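Local coordinates for Thiol:disulfide interchange protein, thioredoxin family protein (PDB 3OR5) that probably acts as a thioredoxin-like thiol:disulfide oxidoreductase, perhaps serving cytochrome c biogenesis, at residues A[56-70]-A[139-151]. Numbering follows the deposited sequence.
Sequences MVQVQKTWASRGFTF and KADFDRIVKMALG
Trp63, on helix 47-63, reaches across to helix 139-150, its neighbour on the same side of the central sheet in this thioredoxin fold. Its CB lies 4.2 Å from Val146 CG1, and with CG anti to the carbonyl carbon (chi1 -61°) that methyl stands over one face of the indole, a CH-pi contact 3.6 Å from the centroid of the five-membered ring. CG and CD2 lie closest to it; CD1 and CE2 near both it and Asp143 OD1. NE1 donates to OD1 (2.9 Å), in the indole plane but from above the carboxylate plane. CE3 and CZ3 meet Leu150 CD1, CZ2 approaches Asp143, and CH2 at the tip nears Lys147 CD. Indole suits this buried place, being apolar on its face and a donor at its edge. With an alanine here, Asp143 OD1 would probably lose its indole donor and a gap would open beside Val146 and Leu150. Beta-branched Val146 serves two rings, its CG2 standing 3.6 Å from the centroid of Phe68. Slim Val59 is a knob among Lys139, Phe142, Asp143 and Val146. Phe70 points its edge at the face of Phe142, whose ring also takes Met56 (selenomethionine) CG over a face. One water donates to Asp143 OD1 and also bonds Thr62 OG1, 2.7 Å from each.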
# COMPACT_ATOMS: atom_id res chain seq x y z
N MSE A 56 -10.49 -1.28 0.91
CA MSE A 56 -9.23 -1.12 1.64
C MSE A 56 -9.51 -0.32 2.92
O MSE A 56 -8.98 -0.66 3.98
CB MSE A 56 -8.14 -0.43 0.83
CG MSE A 56 -7.68 -1.40 -0.23
SE MSE A 56 -6.43 -0.46 -1.46
CE MSE A 56 -5.30 0.28 -0.23
N VAL A 57 -10.31 0.74 2.75
CA VAL A 57 -10.58 1.63 3.95
C VAL A 57 -11.34 0.77 4.99
O VAL A 57 -11.04 0.86 6.20
CB VAL A 57 -11.42 2.84 3.50
CG1 VAL A 57 -11.96 3.62 4.73
CG2 VAL A 57 -10.51 3.78 2.71
N GLN A 58 -12.31 -0.04 4.57
CA GLN A 58 -12.97 -0.87 5.57
C GLN A 58 -12.02 -1.87 6.25
O GLN A 58 -12.11 -2.12 7.48
CB GLN A 58 -14.15 -1.64 4.97
CG GLN A 58 -15.10 -2.11 6.08
CD GLN A 58 -15.76 -0.97 6.85
OE1 GLN A 58 -16.39 -0.08 6.26
NE2 GLN A 58 -15.57 -0.95 8.19
N VAL A 59 -11.17 -2.52 5.46
CA VAL A 59 -10.19 -3.44 6.04
C VAL A 59 -9.22 -2.70 7.02
O VAL A 59 -8.84 -3.23 8.11
CB VAL A 59 -9.40 -4.17 4.90
CG1 VAL A 59 -8.25 -5.02 5.48
CG2 VAL A 59 -10.41 -5.08 4.12
N GLN A 60 -8.81 -1.51 6.66
CA GLN A 60 -7.97 -0.68 7.57
C GLN A 60 -8.71 -0.53 8.92
O GLN A 60 -8.04 -0.59 9.96
CB GLN A 60 -7.70 0.69 6.92
CG GLN A 60 -6.85 1.56 7.82
CD GLN A 60 -5.40 1.21 7.76
OE1 GLN A 60 -4.92 0.49 6.89
NE2 GLN A 60 -4.65 1.80 8.66
N LYS A 61 -10.01 -0.26 8.86
CA LYS A 61 -10.73 -0.02 10.15
C LYS A 61 -10.74 -1.28 11.00
O LYS A 61 -10.55 -1.17 12.24
CB LYS A 61 -12.15 0.38 9.82
CG LYS A 61 -12.24 1.81 9.18
CD LYS A 61 -13.66 2.21 8.85
CE LYS A 61 -13.49 3.62 8.37
NZ LYS A 61 -14.75 4.15 7.71
N THR A 62 -10.87 -2.44 10.40
CA THR A 62 -10.84 -3.70 11.15
C THR A 62 -9.50 -3.94 11.85
O THR A 62 -9.46 -4.46 12.99
CB THR A 62 -11.17 -4.86 10.22
OG1 THR A 62 -12.48 -4.66 9.67
CG2 THR A 62 -11.05 -6.23 10.95
N TRP A 63 -8.39 -3.59 11.19
CA TRP A 63 -7.07 -4.02 11.62
C TRP A 63 -6.12 -2.93 12.10
O TRP A 63 -4.96 -3.23 12.41
CB TRP A 63 -6.39 -4.86 10.47
CG TRP A 63 -7.13 -6.10 10.08
CD1 TRP A 63 -7.99 -6.26 9.05
CD2 TRP A 63 -7.06 -7.37 10.75
NE1 TRP A 63 -8.46 -7.59 8.98
CE2 TRP A 63 -7.91 -8.26 10.04
CE3 TRP A 63 -6.32 -7.85 11.85
CZ2 TRP A 63 -8.08 -9.60 10.41
CZ3 TRP A 63 -6.45 -9.23 12.21
CH2 TRP A 63 -7.37 -10.06 11.49
N ALA A 64 -6.54 -1.67 12.16
CA ALA A 64 -5.63 -0.56 12.40
C ALA A 64 -4.83 -0.66 13.71
O ALA A 64 -3.73 -0.14 13.78
CB ALA A 64 -6.43 0.75 12.42
N SER A 65 -5.48 -1.27 14.71
CA SER A 65 -4.82 -1.42 16.01
C SER A 65 -4.43 -2.85 16.24
O SER A 65 -4.20 -3.28 17.41
CB SER A 65 -5.73 -0.92 17.17
OG SER A 65 -6.04 0.45 16.90
N ARG A 66 -4.29 -3.65 15.17
CA ARG A 66 -3.94 -5.06 15.28
C ARG A 66 -2.71 -5.37 14.44
O ARG A 66 -2.49 -6.56 14.03
CB ARG A 66 -5.15 -5.91 14.84
CG ARG A 66 -6.32 -5.75 15.89
CD ARG A 66 -7.53 -6.55 15.49
NE ARG A 66 -7.25 -7.98 15.60
CZ ARG A 66 -8.15 -8.88 15.21
NH1 ARG A 66 -9.39 -8.52 14.83
NH2 ARG A 66 -7.86 -10.20 15.35
N GLY A 67 -1.89 -4.35 14.24
CA GLY A 67 -0.56 -4.60 13.70
C GLY A 67 -0.45 -4.53 12.19
O GLY A 67 0.48 -5.12 11.62
N PHE A 68 -1.42 -3.85 11.60
CA PHE A 68 -1.44 -3.79 10.09
C PHE A 68 -1.79 -2.40 9.62
O PHE A 68 -2.55 -1.68 10.31
CB PHE A 68 -2.52 -4.76 9.53
CG PHE A 68 -2.83 -4.53 8.07
CD1 PHE A 68 -1.99 -5.05 7.07
CD2 PHE A 68 -3.87 -3.68 7.73
CE1 PHE A 68 -2.21 -4.66 5.72
CE2 PHE A 68 -4.15 -3.32 6.43
CZ PHE A 68 -3.32 -3.86 5.40
N THR A 69 -1.22 -1.99 8.47
CA THR A 69 -1.76 -0.75 7.81
C THR A 69 -1.59 -0.86 6.29
O THR A 69 -0.67 -1.52 5.80
CB THR A 69 -1.03 0.50 8.26
OG1 THR A 69 -1.71 1.68 7.78
CG2 THR A 69 0.52 0.58 7.84
N PHE A 70 -2.52 -0.23 5.57
CA PHE A 70 -2.21 0.09 4.14
C PHE A 70 -1.32 1.35 4.08
O PHE A 70 -1.27 2.21 5.02
CB PHE A 70 -3.51 0.37 3.39
CG PHE A 70 -4.30 -0.87 3.10
CD1 PHE A 70 -3.94 -1.66 2.03
CD2 PHE A 70 -5.41 -1.21 3.86
CE1 PHE A 70 -4.68 -2.83 1.79
CE2 PHE A 70 -6.19 -2.34 3.59
CZ PHE A 70 -5.81 -3.17 2.55
N LYS A 139 -12.98 -7.36 -0.51
CA LYS A 139 -12.87 -7.06 0.89
C LYS A 139 -12.52 -8.28 1.74
O LYS A 139 -11.54 -8.30 2.49
CB LYS A 139 -14.14 -6.36 1.36
CG LYS A 139 -13.98 -5.72 2.72
CD LYS A 139 -15.17 -4.77 3.00
CE LYS A 139 -16.54 -5.50 2.93
NZ LYS A 139 -17.61 -4.62 3.54
N ALA A 140 -13.24 -9.37 1.53
CA ALA A 140 -12.95 -10.57 2.24
C ALA A 140 -11.55 -11.12 1.89
O ALA A 140 -10.88 -11.71 2.80
CB ALA A 140 -14.02 -11.66 1.92
N ASP A 141 -11.10 -10.97 0.62
CA ASP A 141 -9.73 -11.42 0.22
C ASP A 141 -8.69 -10.57 0.96
O ASP A 141 -7.74 -11.12 1.54
CB ASP A 141 -9.41 -11.23 -1.29
CG ASP A 141 -10.23 -12.14 -2.20
OD1 ASP A 141 -10.57 -13.27 -1.72
OD2 ASP A 141 -10.51 -11.70 -3.37
N PHE A 142 -8.91 -9.25 1.02
CA PHE A 142 -7.90 -8.45 1.74
C PHE A 142 -7.91 -8.84 3.21
O PHE A 142 -6.90 -8.87 3.86
CB PHE A 142 -8.22 -6.94 1.65
CG PHE A 142 -7.74 -6.30 0.42
CD1 PHE A 142 -6.36 -6.20 0.11
CD2 PHE A 142 -8.66 -5.73 -0.46
CE1 PHE A 142 -5.94 -5.53 -1.07
CE2 PHE A 142 -8.23 -5.08 -1.63
CZ PHE A 142 -6.86 -5.00 -1.95
N ASP A 143 -9.07 -9.05 3.80
CA ASP A 143 -9.07 -9.47 5.18
C ASP A 143 -8.28 -10.75 5.51
O ASP A 143 -7.53 -10.85 6.46
CB ASP A 143 -10.54 -9.56 5.51
CG ASP A 143 -10.77 -9.47 6.90
OD1 ASP A 143 -10.75 -8.30 7.38
OD2 ASP A 143 -10.88 -10.58 7.46
N ARG A 144 -8.42 -11.74 4.65
CA ARG A 144 -7.68 -12.99 4.78
C ARG A 144 -6.18 -12.79 4.52
O ARG A 144 -5.37 -13.37 5.14
CB ARG A 144 -8.21 -14.04 3.80
CG ARG A 144 -9.60 -14.56 4.04
CD ARG A 144 -9.88 -15.90 3.29
NE ARG A 144 -8.84 -16.91 3.48
CZ ARG A 144 -8.42 -17.77 2.54
NH1 ARG A 144 -8.98 -17.76 1.30
NH2 ARG A 144 -7.46 -18.63 2.81
N ILE A 145 -5.86 -11.93 3.57
CA ILE A 145 -4.43 -11.62 3.30
C ILE A 145 -3.81 -10.99 4.52
O ILE A 145 -2.72 -11.34 4.96
CB ILE A 145 -4.27 -10.71 2.06
CG1 ILE A 145 -4.65 -11.46 0.76
CG2 ILE A 145 -2.83 -10.10 1.93
CD1 ILE A 145 -5.00 -10.51 -0.35
N VAL A 146 -4.54 -10.06 5.14
CA VAL A 146 -3.98 -9.42 6.34
C VAL A 146 -3.76 -10.47 7.44
O VAL A 146 -2.71 -10.44 8.06
CB VAL A 146 -4.92 -8.28 6.79
CG1 VAL A 146 -4.52 -7.85 8.25
CG2 VAL A 146 -4.83 -7.17 5.81
N LYS A 147 -4.76 -11.35 7.69
CA LYS A 147 -4.65 -12.41 8.70
C LYS A 147 -3.40 -13.26 8.46
O LYS A 147 -2.62 -13.51 9.37
CB LYS A 147 -5.92 -13.28 8.71
CG LYS A 147 -6.15 -14.08 9.95
CD LYS A 147 -7.69 -14.26 10.12
CE LYS A 147 -7.98 -15.09 11.36
NZ LYS A 147 -6.99 -14.68 12.44
N MSE A 148 -3.21 -13.64 7.19
CA MSE A 148 -2.04 -14.47 6.84
C MSE A 148 -0.74 -13.74 6.98
O MSE A 148 0.24 -14.30 7.45
CB MSE A 148 -2.13 -15.07 5.43
CG MSE A 148 -3.34 -15.93 5.17
SE MSE A 148 -3.53 -17.49 6.41
CE MSE A 148 -4.72 -16.69 7.79
N ALA A 149 -0.70 -12.49 6.52
CA ALA A 149 0.49 -11.69 6.65
C ALA A 149 0.92 -11.42 8.09
O ALA A 149 2.10 -11.30 8.38
CB ALA A 149 0.39 -10.34 5.91
N LEU A 150 -0.06 -11.34 8.99
CA LEU A 150 0.24 -11.07 10.39
C LEU A 150 0.85 -12.33 11.06
O LEU A 150 1.55 -12.18 12.09
CB LEU A 150 -1.06 -10.72 11.11
CG LEU A 150 -1.43 -9.23 10.87
CD1 LEU A 150 -2.90 -8.94 11.32
CD2 LEU A 150 -0.49 -8.19 11.46
N GLY A 151 0.61 -13.51 10.50
CA GLY A 151 1.23 -14.77 10.98
C GLY A 151 0.10 -15.68 11.41
O GLY A 151 0.33 -16.86 11.80
O HOH W 1 -12.30 -6.12 7.44